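Local coordinates for ferrichrome ABC transporter substrate-binding protein (Staphylococcus pseudintermedius, PDB 5FLY) that binds ferrichrome, an iron-carrying siderophore, and probably hands it to an ABC transporter for uptake into the bacterial cell, at residues 39-44 with 260-265; 116-121 with 132-137; 180-185 with 270-275. All blocks are in the same frame, centred on the assembly; numbering follows the deposited sequence.

Contact 1: 39-44 with 260-265; sequences LKYLDA and NDPYTL
An edge-to-face aromatic pair, Tyr41 with Tyr263, joins the C-terminal end of helix 36-41 to the N-terminal start of helix 262-278, the latter set close to the interlobe cleft: the side chain of Pro262 is about 10 Å from the bound polyether. The T shape rests on two measurements, ring planes at 79° and centroids 5.1 Å apart. Tyr41 supplies the edge, its CD1 lying over the centre of the Tyr263 ring, 3.7 Å from Tyr263 CZ. One face of Tyr41 is in turn covered by Pro262, whose CB stands 3.7 Å from the ring centroid and only 10° off the normal, a CH-pi contact. CG of Tyr41 is anti to the backbone N (chi1 -166°), which lets one ring offer its face to the proline and its edge to Tyr263. Past the ring, Tyr263 OH reaches the backbone, 3.4 Å from Tyr41 CA, and also meets Lys40 CG at 3.6 Å. Both helix ends are finished locally. Asp261 is the N-cap of helix 262-278: its OD2 accepts from Thr264 N at 3.0 Å, while its OD1 takes the hydroxyl of Thr264. In 39-44, Asp43, with positive phi, is the C-prime residue of a Schellman motif closing helix 36-41. No hydrogen bond crosses between the segments, so the join depends on ring orientation and van der Waals contact, while the bonds that cap the two helix ends stay within their own segments.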
loop_
_atom_site.group_PDB
_atom_site.type_symbol
_atom_site.label_atom_id
_atom_site.label_comp_id
_atom_site.label_asym_id
_atom_site.label_seq_id
_atom_site.Cartn_x
_atom_site.Cartn_y
_atom_site.Cartn_z
ATOM N N LEU A 39 -5.761 -7.742 -7.848
ATOM C CA LEU A 39 -6.679 -8.402 -8.754
ATOM C C LEU A 39 -5.979 -8.790 -10.059
ATOM O O LEU A 39 -6.230 -9.851 -10.607
ATOM C CB LEU A 39 -7.877 -7.502 -9.016
ATOM C CG LEU A 39 -8.877 -7.441 -7.855
ATOM C CD1 LEU A 39 -9.798 -6.217 -8.028
ATOM C CD2 LEU A 39 -9.689 -8.740 -7.770
ATOM N N LYS A 40 -5.091 -7.927 -10.549
ATOM C CA LYS A 40 -4.300 -8.214 -11.754
ATOM C C LYS A 40 -3.387 -9.428 -11.519
ATOM O O LYS A 40 -3.237 -10.304 -12.380
ATOM C CB LYS A 40 -3.477 -6.989 -12.136
ATOM C CG LYS A 40 -2.384 -7.216 -13.176
ATOM C CD LYS A 40 -2.913 -7.710 -14.486
ATOM C CE LYS A 40 -1.765 -8.056 -15.461
ATOM N NZ LYS A 40 -2.278 -8.652 -16.737
ATOM N N TYR A 41 -2.809 -9.496 -10.329
ATOM C CA TYR A 41 -1.908 -10.588 -9.977
ATOM C C TYR A 41 -2.643 -11.923 -10.046
ATOM O O TYR A 41 -2.053 -12.972 -10.344
ATOM C CB TYR A 41 -1.336 -10.355 -8.578
ATOM C CG TYR A 41 -0.151 -11.203 -8.213
ATOM C CD1 TYR A 41 1.129 -10.834 -8.601
ATOM C CD2 TYR A 41 -0.305 -12.362 -7.467
ATOM C CE1 TYR A 41 2.217 -11.603 -8.257
ATOM C CE2 TYR A 41 0.783 -13.131 -7.109
ATOM C CZ TYR A 41 2.042 -12.750 -7.518
ATOM O OH TYR A 41 3.137 -13.503 -7.164
ATOM N N LEU A 42 -3.940 -11.860 -9.782
ATOM C CA LEU A 42 -4.822 -13.024 -9.824
ATOM C C LEU A 42 -5.516 -13.211 -11.179
ATOM O O LEU A 42 -6.409 -14.062 -11.307
ATOM C CB LEU A 42 -5.877 -12.922 -8.714
ATOM C CG LEU A 42 -5.365 -13.043 -7.270
ATOM C CD1 LEU A 42 -6.473 -12.701 -6.305
ATOM C CD2 LEU A 42 -4.833 -14.450 -6.988
ATOM N N ASP A 43 -5.071 -12.452 -12.185
ATOM C CA ASP A 43 -5.603 -12.501 -13.547
ATOM C C ASP A 43 -7.111 -12.298 -13.565
ATOM O O ASP A 43 -7.836 -12.979 -14.298
ATOM C CB ASP A 43 -5.264 -13.826 -14.243
ATOM C CG ASP A 43 -5.527 -13.779 -15.745
ATOM O OD1 ASP A 43 -5.320 -12.705 -16.362
ATOM O OD2 ASP A 43 -5.950 -14.812 -16.309
ATOM N N ALA A 44 -7.576 -11.345 -12.761
ATOM C CA ALA A 44 -8.985 -10.967 -12.771
ATOM C C ALA A 44 -9.413 -10.362 -14.107
ATOM O O ALA A 44 -8.598 -9.798 -14.859
ATOM C CB ALA A 44 -9.272 -9.984 -11.655
ATOM N N ASN A 260 0.572 -1.544 -1.808
ATOM C CA ASN A 260 0.900 -2.739 -1.032
ATOM C C ASN A 260 0.324 -4.010 -1.653
ATOM O O ASN A 260 0.094 -4.996 -0.969
ATOM C CB ASN A 260 0.439 -2.592 0.440
ATOM C CG ASN A 260 -1.072 -2.376 0.602
ATOM O OD1 ASN A 260 -1.859 -2.519 -0.329
ATOM N ND2 ASN A 260 -1.475 -2.030 1.822
ATOM N N ASP A 261 0.097 -3.955 -2.963
ATOM C CA ASP A 261 -0.278 -5.128 -3.756
ATOM C C ASP A 261 0.920 -6.079 -3.958
ATOM O O ASP A 261 2.076 -5.689 -3.778
ATOM C CB ASP A 261 -0.783 -4.661 -5.105
ATOM C CG ASP A 261 0.304 -3.972 -5.877
ATOM O OD1 ASP A 261 0.510 -2.759 -5.643
ATOM O OD2 ASP A 261 1.013 -4.669 -6.656
ATOM N N PRO A 262 0.664 -7.322 -4.396
ATOM C CA PRO A 262 1.780 -8.273 -4.569
ATOM C C PRO A 262 2.895 -7.814 -5.520
ATOM O O PRO A 262 4.047 -8.185 -5.269
ATOM C CB PRO A 262 1.083 -9.531 -5.108
ATOM C CG PRO A 262 -0.340 -9.425 -4.545
ATOM C CD PRO A 262 -0.653 -7.960 -4.565
ATOM N N TYR A 263 2.598 -7.082 -6.596
ATOM C CA TYR A 263 3.662 -6.626 -7.498
ATOM C C TYR A 263 4.552 -5.638 -6.754
ATOM O O TYR A 263 5.767 -5.762 -6.747
ATOM C CB TYR A 263 3.104 -5.965 -8.760
ATOM C CG TYR A 263 2.364 -6.885 -9.693
ATOM C CD1 TYR A 263 3.050 -7.708 -10.581
ATOM C CD2 TYR A 263 0.971 -6.902 -9.717
ATOM C CE1 TYR A 263 2.365 -8.543 -11.447
ATOM C CE2 TYR A 263 0.278 -7.718 -10.581
ATOM C CZ TYR A 263 0.978 -8.546 -11.442
ATOM O OH TYR A 263 0.298 -9.378 -12.314
ATOM N N THR A 264 3.923 -4.670 -6.103
ATOM C CA THR A 264 4.657 -3.641 -5.379
ATOM C C THR A 264 5.417 -4.263 -4.227
ATOM O O THR A 264 6.562 -3.891 -3.970
ATOM C CB THR A 264 3.729 -2.532 -4.850
ATOM O OG1 THR A 264 3.056 -1.899 -5.950
ATOM C CG2 THR A 264 4.537 -1.499 -4.096
ATOM N N LEU A 265 4.784 -5.215 -3.544
ATOM C CA LEU A 265 5.411 -5.910 -2.425
ATOM C C LEU A 265 6.701 -6.600 -2.871
ATOM O O LEU A 265 7.717 -6.497 -2.195
ATOM C CB LEU A 265 4.442 -6.916 -1.800
ATOM C CG LEU A 265 3.276 -6.369 -0.973
ATOM C CD1 LEU A 265 2.272 -7.496 -0.646
ATOM C CD2 LEU A 265 3.744 -5.683 0.306
#

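Contact 2: 116-121 with 132-137; sequences QQEAMG and KWKADW
Glu118 and Lys134 form a salt bridge on one side of the helix pair, and Gln117 packs against Trp133 beside it. Lys134 is stretched out: CG is anti to the backbone N (chi1 -171°) and every later torsion is also near 180°, so the chain spans the gap between the helices and delivers NZ to Glu118 OE2 at 2.9 Å. Glu118 takes a different chi1 rotamer, with CG anti to the carbonyl carbon and the chain extended beyond it, which brings the carboxylate across, although Glu118 does not start out facing the partner helix. The ammonium comes from above the carboxylate plane, 36° out of it. Water 1 links the same two groups by a second route, donating to Glu118 OE1 at a short 2.5 Å and accepting from Lys134 NZ at 2.9 Å. Both carboxylate oxygens are thus tied to one ammonium, one directly and one through the water, which would tend to hold the carboxylate, if the short water distance is taken at face value.

The Gln117 chain is bent at chi2 (59°), and it is the aliphatic part that touches the indole: CG lies 3.8 Å from Trp133 CZ3, and CB is at 3.9 Å from the same atom. The two side chains cross at about a right angle. The amide beyond is used separately, NE2 donating to Gly38 O, while the indole also packs on Pro262 and Leu265 of helix 262-278. Helix 113-124, followed after a short turn by helix 127-152, packs antiparallel to it as a helical hairpin. A long helix connecting the two lobes is the hallmark of class III solute-binding proteins, and helix 127-152 is well placed to be that connecting helix.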
loop_
_atom_site.group_PDB
_atom_site.type_symbol
_atom_site.label_atom_id
_atom_site.label_comp_id
_atom_site.label_asym_id
_atom_site.label_seq_id
_atom_site.Cartn_x
_atom_site.Cartn_y
_atom_site.Cartn_z
ATOM N N GLN A 116 -6.203 -8.302 2.824
ATOM C CA GLN A 116 -6.647 -7.605 1.625
ATOM C C GLN A 116 -6.525 -8.505 0.383
ATOM O O GLN A 116 -7.442 -8.606 -0.419
ATOM C CB GLN A 116 -5.830 -6.321 1.463
ATOM C CG GLN A 116 -6.141 -5.471 0.244
ATOM C CD GLN A 116 -5.244 -4.265 0.197
ATOM O OE1 GLN A 116 -5.436 -3.317 0.958
ATOM N NE2 GLN A 116 -4.216 -4.312 -0.648
ATOM N N GLN A 117 -5.398 -9.187 0.243
ATOM C CA GLN A 117 -5.184 -10.006 -0.937
ATOM C C GLN A 117 -6.085 -11.237 -0.844
ATOM O O GLN A 117 -6.607 -11.726 -1.850
ATOM C CB GLN A 117 -3.710 -10.378 -1.074
ATOM C CG GLN A 117 -3.379 -11.158 -2.349
ATOM C CD GLN A 117 -3.717 -10.431 -3.652
ATOM O OE1 GLN A 117 -4.080 -9.263 -3.651
ATOM N NE2 GLN A 117 -3.601 -11.141 -4.770
ATOM N N GLU A 118 -6.313 -11.706 0.376
ATOM C CA GLU A 118 -7.273 -12.796 0.570
ATOM C C GLU A 118 -8.677 -12.387 0.130
ATOM O O GLU A 118 -9.405 -13.191 -0.452
ATOM C CB GLU A 118 -7.273 -13.251 2.023
ATOM C CG GLU A 118 -5.955 -13.918 2.388
ATOM C CD GLU A 118 -5.806 -14.265 3.859
ATOM O OE1 GLU A 118 -6.428 -13.591 4.713
ATOM O OE2 GLU A 118 -5.055 -15.224 4.148
ATOM N N ALA A 119 -9.055 -11.141 0.386
ATOM C CA ALA A 119 -10.329 -10.625 -0.107
ATOM C C ALA A 119 -10.370 -10.607 -1.643
ATOM O O ALA A 119 -11.393 -10.927 -2.240
ATOM C CB ALA A 119 -10.587 -9.236 0.429
ATOM N N MET A 120 -9.261 -10.239 -2.285
ATOM C CA MET A 120 -9.207 -10.248 -3.738
ATOM C C MET A 120 -9.386 -11.663 -4.252
ATOM O O MET A 120 -10.123 -11.878 -5.207
ATOM C CB MET A 120 -7.888 -9.655 -4.257
ATOM C CG MET A 120 -7.631 -8.217 -3.773
ATOM S SD MET A 120 -8.879 -7.003 -4.193
ATOM C CE MET A 120 -9.809 -6.947 -2.646
ATOM N N GLY A 121 -8.751 -12.627 -3.595
ATOM C CA GLY A 121 -8.973 -14.030 -3.913
ATOM C C GLY A 121 -10.430 -14.458 -3.789
ATOM O O GLY A 121 -10.952 -15.231 -4.607
ATOM N N LYS A 132 -1.140 -19.972 -1.701
ATOM C CA LYS A 132 0.204 -20.314 -2.179
ATOM C C LYS A 132 1.109 -19.075 -2.173
ATOM O O LYS A 132 2.225 -19.113 -1.658
ATOM C CB LYS A 132 0.149 -20.929 -3.583
ATOM C CG LYS A 132 1.519 -21.174 -4.222
ATOM C CD LYS A 132 1.416 -21.727 -5.647
ATOM C CE LYS A 132 2.806 -21.917 -6.248
ATOM N NZ LYS A 132 2.762 -22.641 -7.557
ATOM N N TRP A 133 0.612 -17.976 -2.729
ATOM C CA TRP A 133 1.340 -16.718 -2.707
ATOM C C TRP A 133 1.697 -16.295 -1.279
ATOM O O TRP A 133 2.830 -15.911 -0.986
ATOM C CB TRP A 133 0.516 -15.616 -3.369
ATOM C CG TRP A 133 1.119 -14.282 -3.124
ATOM C CD1 TRP A 133 2.170 -13.742 -3.789
ATOM C CD2 TRP A 133 0.737 -13.326 -2.120
ATOM N NE1 TRP A 133 2.477 -12.509 -3.264
ATOM C CE2 TRP A 133 1.608 -12.230 -2.243
ATOM C CE3 TRP A 133 -0.259 -13.292 -1.140
ATOM C CZ2 TRP A 133 1.514 -11.104 -1.421
ATOM C CZ3 TRP A 133 -0.348 -12.175 -0.317
ATOM C CH2 TRP A 133 0.533 -11.094 -0.469
ATOM N N LYS A 134 0.720 -16.355 -0.387
ATOM C CA LYS A 134 0.944 -15.990 1.013
ATOM C C LYS A 134 2.026 -16.838 1.686
ATOM O O LYS A 134 2.891 -16.321 2.394
ATOM C CB LYS A 134 -0.366 -16.111 1.780
ATOM C CG LYS A 134 -0.313 -15.569 3.174
ATOM C CD LYS A 134 -1.626 -15.765 3.881
ATOM C CE LYS A 134 -1.598 -15.154 5.261
ATOM N NZ LYS A 134 -2.828 -15.489 5.983
ATOM N N ALA A 135 1.968 -18.146 1.476
ATOM C CA ALA A 135 2.948 -19.045 2.077
ATOM C C ALA A 135 4.347 -18.749 1.557
ATOM O O ALA A 135 5.299 -18.739 2.329
ATOM C CB ALA A 135 2.585 -20.480 1.803
ATOM N N ASP A 136 4.461 -18.487 0.258
ATOM C CA ASP A 136 5.753 -18.161 -0.339
ATOM C C ASP A 136 6.284 -16.842 0.210
ATOM O O ASP A 136 7.472 -16.712 0.534
ATOM C CB ASP A 136 5.656 -18.066 -1.862
ATOM C CG ASP A 136 5.345 -19.397 -2.531
ATOM O OD1 ASP A 136 5.571 -20.456 -1.913
ATOM O OD2 ASP A 136 4.878 -19.379 -3.690
ATOM N N TRP A 137 5.396 -15.860 0.309
ATOM C CA TRP A 137 5.760 -14.543 0.833
ATOM C C TRP A 137 6.251 -14.625 2.283
ATOM O O TRP A 137 7.247 -14.001 2.667
ATOM C CB TRP A 137 4.550 -13.601 0.719
ATOM C CG TRP A 137 4.708 -12.298 1.429
ATOM C CD1 TRP A 137 4.186 -11.941 2.642
ATOM C CD2 TRP A 137 5.429 -11.165 0.952
ATOM N NE1 TRP A 137 4.549 -10.652 2.945
ATOM C CE2 TRP A 137 5.322 -10.158 1.929
ATOM C CE3 TRP A 137 6.171 -10.912 -0.199
ATOM C CZ2 TRP A 137 5.919 -8.906 1.774
ATOM C CZ3 TRP A 137 6.768 -9.669 -0.349
ATOM C CH2 TRP A 137 6.637 -8.689 0.629
HETATM O O HOH W 1 -4.963 -13.632 6.787
#

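Contact 3: 180-185 with 270-275; sequences EVLYQA and KDLKKQ
Val181 and Leu182 of helix 179-185 meet a single methyl group of helix 262-278, CD1 of Leu272. Just before them, Glu180 makes its bonds away from this packing, with its carboxylate OE2 accepting from Gly176 N and Asn260 ND2. Glu180 O opens a wider pi-type turn that contains both touching residues, accepting from Gln184 N and also from Ala185 N, the latter at 3.0 Å. Val181 comes next, and its side chain sets off toward the other helix; its CG1, anti to the backbone N (chi1 170°), lies 3.8 Å from Leu272 CD1. Leu182 then reaches the same methyl from a neighbouring position, its CG being 3.8 Å from Leu272 CD1 and its CD2 equally near. The two leucine side chains cross at about a right angle, whereas Val181 and Leu272 meet obliquely.

All three touching residues are buried, and no hydrogen bond links the segments. On helix 262-278, Gln275 NE2 bonds to Asp271 OD2 at 3.1 Å, one turn apart. Val181 also packs on Leu265 and Ile268, and Leu182 on Leu276, so the short helix 179-185 crosses helix 262-278, and its contacts there run from Leu265 to Leu276. Asp271 and Gln275 touch strand 249-253, an outer strand of the mixed sheet, while Tyr113 of helix 113-124 touches Glu180, Gln184 and Ala185.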
loop_
_atom_site.group_PDB
_atom_site.type_symbol
_atom_site.label_atom_id
_atom_site.label_comp_id
_atom_site.label_asym_id
_atom_site.label_seq_id
_atom_site.Cartn_x
_atom_site.Cartn_y
_atom_site.Cartn_z
ATOM N N GLU A 180 4.228 -2.143 5.310
ATOM C CA GLU A 180 3.875 -3.548 5.464
ATOM C C GLU A 180 5.129 -4.413 5.464
ATOM O O GLU A 180 5.275 -5.302 6.304
ATOM C CB GLU A 180 2.921 -3.974 4.362
ATOM C CG GLU A 180 1.591 -3.244 4.428
ATOM C CD GLU A 180 1.584 -1.884 3.748
ATOM O OE1 GLU A 180 2.596 -1.482 3.115
ATOM O OE2 GLU A 180 0.515 -1.229 3.837
ATOM N N VAL A 181 6.031 -4.151 4.527
ATOM C CA VAL A 181 7.258 -4.931 4.453
ATOM C C VAL A 181 8.129 -4.723 5.702
ATOM O O VAL A 181 8.631 -5.689 6.284
ATOM C CB VAL A 181 8.044 -4.587 3.181
ATOM C CG1 VAL A 181 9.443 -5.208 3.227
ATOM C CG2 VAL A 181 7.265 -5.042 1.953
ATOM N N LEU A 182 8.313 -3.468 6.104
ATOM C CA LEU A 182 9.228 -3.124 7.185
ATOM C C LEU A 182 8.729 -3.588 8.553
ATOM O O LEU A 182 9.487 -4.222 9.288
ATOM C CB LEU A 182 9.479 -1.622 7.192
ATOM C CG LEU A 182 10.259 -1.108 5.981
ATOM C CD1 LEU A 182 10.152 0.406 5.861
ATOM C CD2 LEU A 182 11.729 -1.574 6.047
ATOM N N TYR A 183 7.466 -3.309 8.880
ATOM C CA TYR A 183 6.950 -3.563 10.226
ATOM C C TYR A 183 6.300 -4.933 10.400
ATOM O O TYR A 183 6.331 -5.497 11.504
ATOM C CB TYR A 183 5.941 -2.488 10.615
ATOM C CG TYR A 183 6.522 -1.098 10.622
ATOM C CD1 TYR A 183 7.550 -0.762 11.494
ATOM C CD2 TYR A 183 6.052 -0.128 9.750
ATOM C CE1 TYR A 183 8.086 0.534 11.516
ATOM C CE2 TYR A 183 6.588 1.156 9.751
ATOM C CZ TYR A 183 7.599 1.473 10.637
ATOM O OH TYR A 183 8.117 2.755 10.640
ATOM N N GLN A 184 5.677 -5.455 9.345
ATOM C CA GLN A 184 4.990 -6.739 9.449
ATOM C C GLN A 184 5.845 -7.875 8.897
ATOM O O GLN A 184 6.154 -8.824 9.626
ATOM C CB GLN A 184 3.635 -6.694 8.736
ATOM C CG GLN A 184 2.710 -5.614 9.290
ATOM C CD GLN A 184 1.345 -5.614 8.643
ATOM O OE1 GLN A 184 0.648 -6.639 8.621
ATOM N NE2 GLN A 184 0.959 -4.467 8.071
ATOM N N ALA A 185 6.216 -7.797 7.623
ATOM C CA ALA A 185 6.966 -8.889 6.987
ATOM C C ALA A 185 8.374 -9.050 7.588
ATOM O O ALA A 185 8.797 -10.180 7.860
ATOM C CB ALA A 185 7.061 -8.671 5.483
ATOM N N LYS A 270 12.488 -6.379 -2.242
ATOM C CA LYS A 270 13.827 -6.535 -2.799
ATOM C C LYS A 270 14.670 -5.296 -2.560
ATOM O O LYS A 270 15.836 -5.385 -2.132
ATOM C CB LYS A 270 13.740 -6.836 -4.297
ATOM C CG LYS A 270 15.001 -7.403 -4.904
ATOM C CD LYS A 270 14.826 -7.671 -6.393
ATOM C CE LYS A 270 13.816 -8.775 -6.679
ATOM N NZ LYS A 270 13.682 -9.023 -8.147
ATOM N N ASP A 271 14.078 -4.139 -2.830
ATOM C CA ASP A 271 14.799 -2.873 -2.734
ATOM C C ASP A 271 15.147 -2.574 -1.281
ATOM O O ASP A 271 16.262 -2.169 -0.982
ATOM C CB ASP A 271 13.975 -1.733 -3.320
ATOM C CG ASP A 271 14.738 -0.416 -3.353
ATOM O OD1 ASP A 271 15.848 -0.390 -3.931
ATOM O OD2 ASP A 271 14.248 0.587 -2.792
ATOM N N LEU A 272 14.191 -2.773 -0.378
ATOM C CA LEU A 272 14.417 -2.477 1.029
ATOM C C LEU A 272 15.471 -3.394 1.609
ATOM O O LEU A 272 16.332 -2.956 2.358
ATOM C CB LEU A 272 13.129 -2.601 1.840
ATOM C CG LEU A 272 12.140 -1.463 1.648
ATOM C CD1 LEU A 272 10.843 -1.825 2.346
ATOM C CD2 LEU A 272 12.723 -0.156 2.178
ATOM N N LYS A 273 15.391 -4.674 1.280
ATOM C CA LYS A 273 16.390 -5.600 1.783
ATOM C C LYS A 273 17.780 -5.178 1.326
ATOM O O LYS A 273 18.720 -5.154 2.125
ATOM C CB LYS A 273 16.116 -7.032 1.331
ATOM C CG LYS A 273 17.093 -8.042 1.931
ATOM C CD LYS A 273 16.711 -9.453 1.554
ATOM C CE LYS A 273 17.559 -10.486 2.279
ATOM N NZ LYS A 273 17.182 -11.862 1.869
ATOM N N LYS A 274 17.901 -4.834 0.047
ATOM C CA LYS A 274 19.184 -4.420 -0.522
ATOM C C LYS A 274 19.736 -3.201 0.210
ATOM O O LYS A 274 20.909 -3.169 0.599
ATOM C CB LYS A 274 19.050 -4.114 -2.018
ATOM C CG LYS A 274 20.319 -3.515 -2.638
ATOM C CD LYS A 274 20.291 -3.568 -4.162
ATOM C CE LYS A 274 19.241 -2.653 -4.750
ATOM N NZ LYS A 274 19.537 -1.222 -4.480
ATOM N N GLN A 275 18.895 -2.194 0.395
ATOM C CA GLN A 275 19.371 -0.953 0.975
ATOM C C GLN A 275 19.658 -1.126 2.475
ATOM O O GLN A 275 20.610 -0.553 2.987
ATOM C CB GLN A 275 18.369 0.185 0.724
ATOM C CG GLN A 275 18.261 0.566 -0.751
ATOM C CD GLN A 275 17.818 2.004 -0.977
ATOM O OE1 GLN A 275 18.478 2.942 -0.541
ATOM N NE2 GLN A 275 16.698 2.180 -1.676
#

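Overall arrangement
From the N terminus, the chain leaves residues 39-44 at the end of helix 36-41 and meets them again at 260-265, so contact 1 closes a long loop. Nested within that loop, contact 2 closes a short one between helices 113-124 and 127-152. Contact 3 opens at 180-185 and closes at 270-275, beyond 260-265; it therefore crosses contact 1 and follows contact 2 in series. Contacts 1 and 3 share helix 262-278, which ties helix 36-41 to helix 179-185. Contact 2 also touches both of the others directly: Asn260 probably bonds Gln116, while Trp137 packs on Val181 and Ala185.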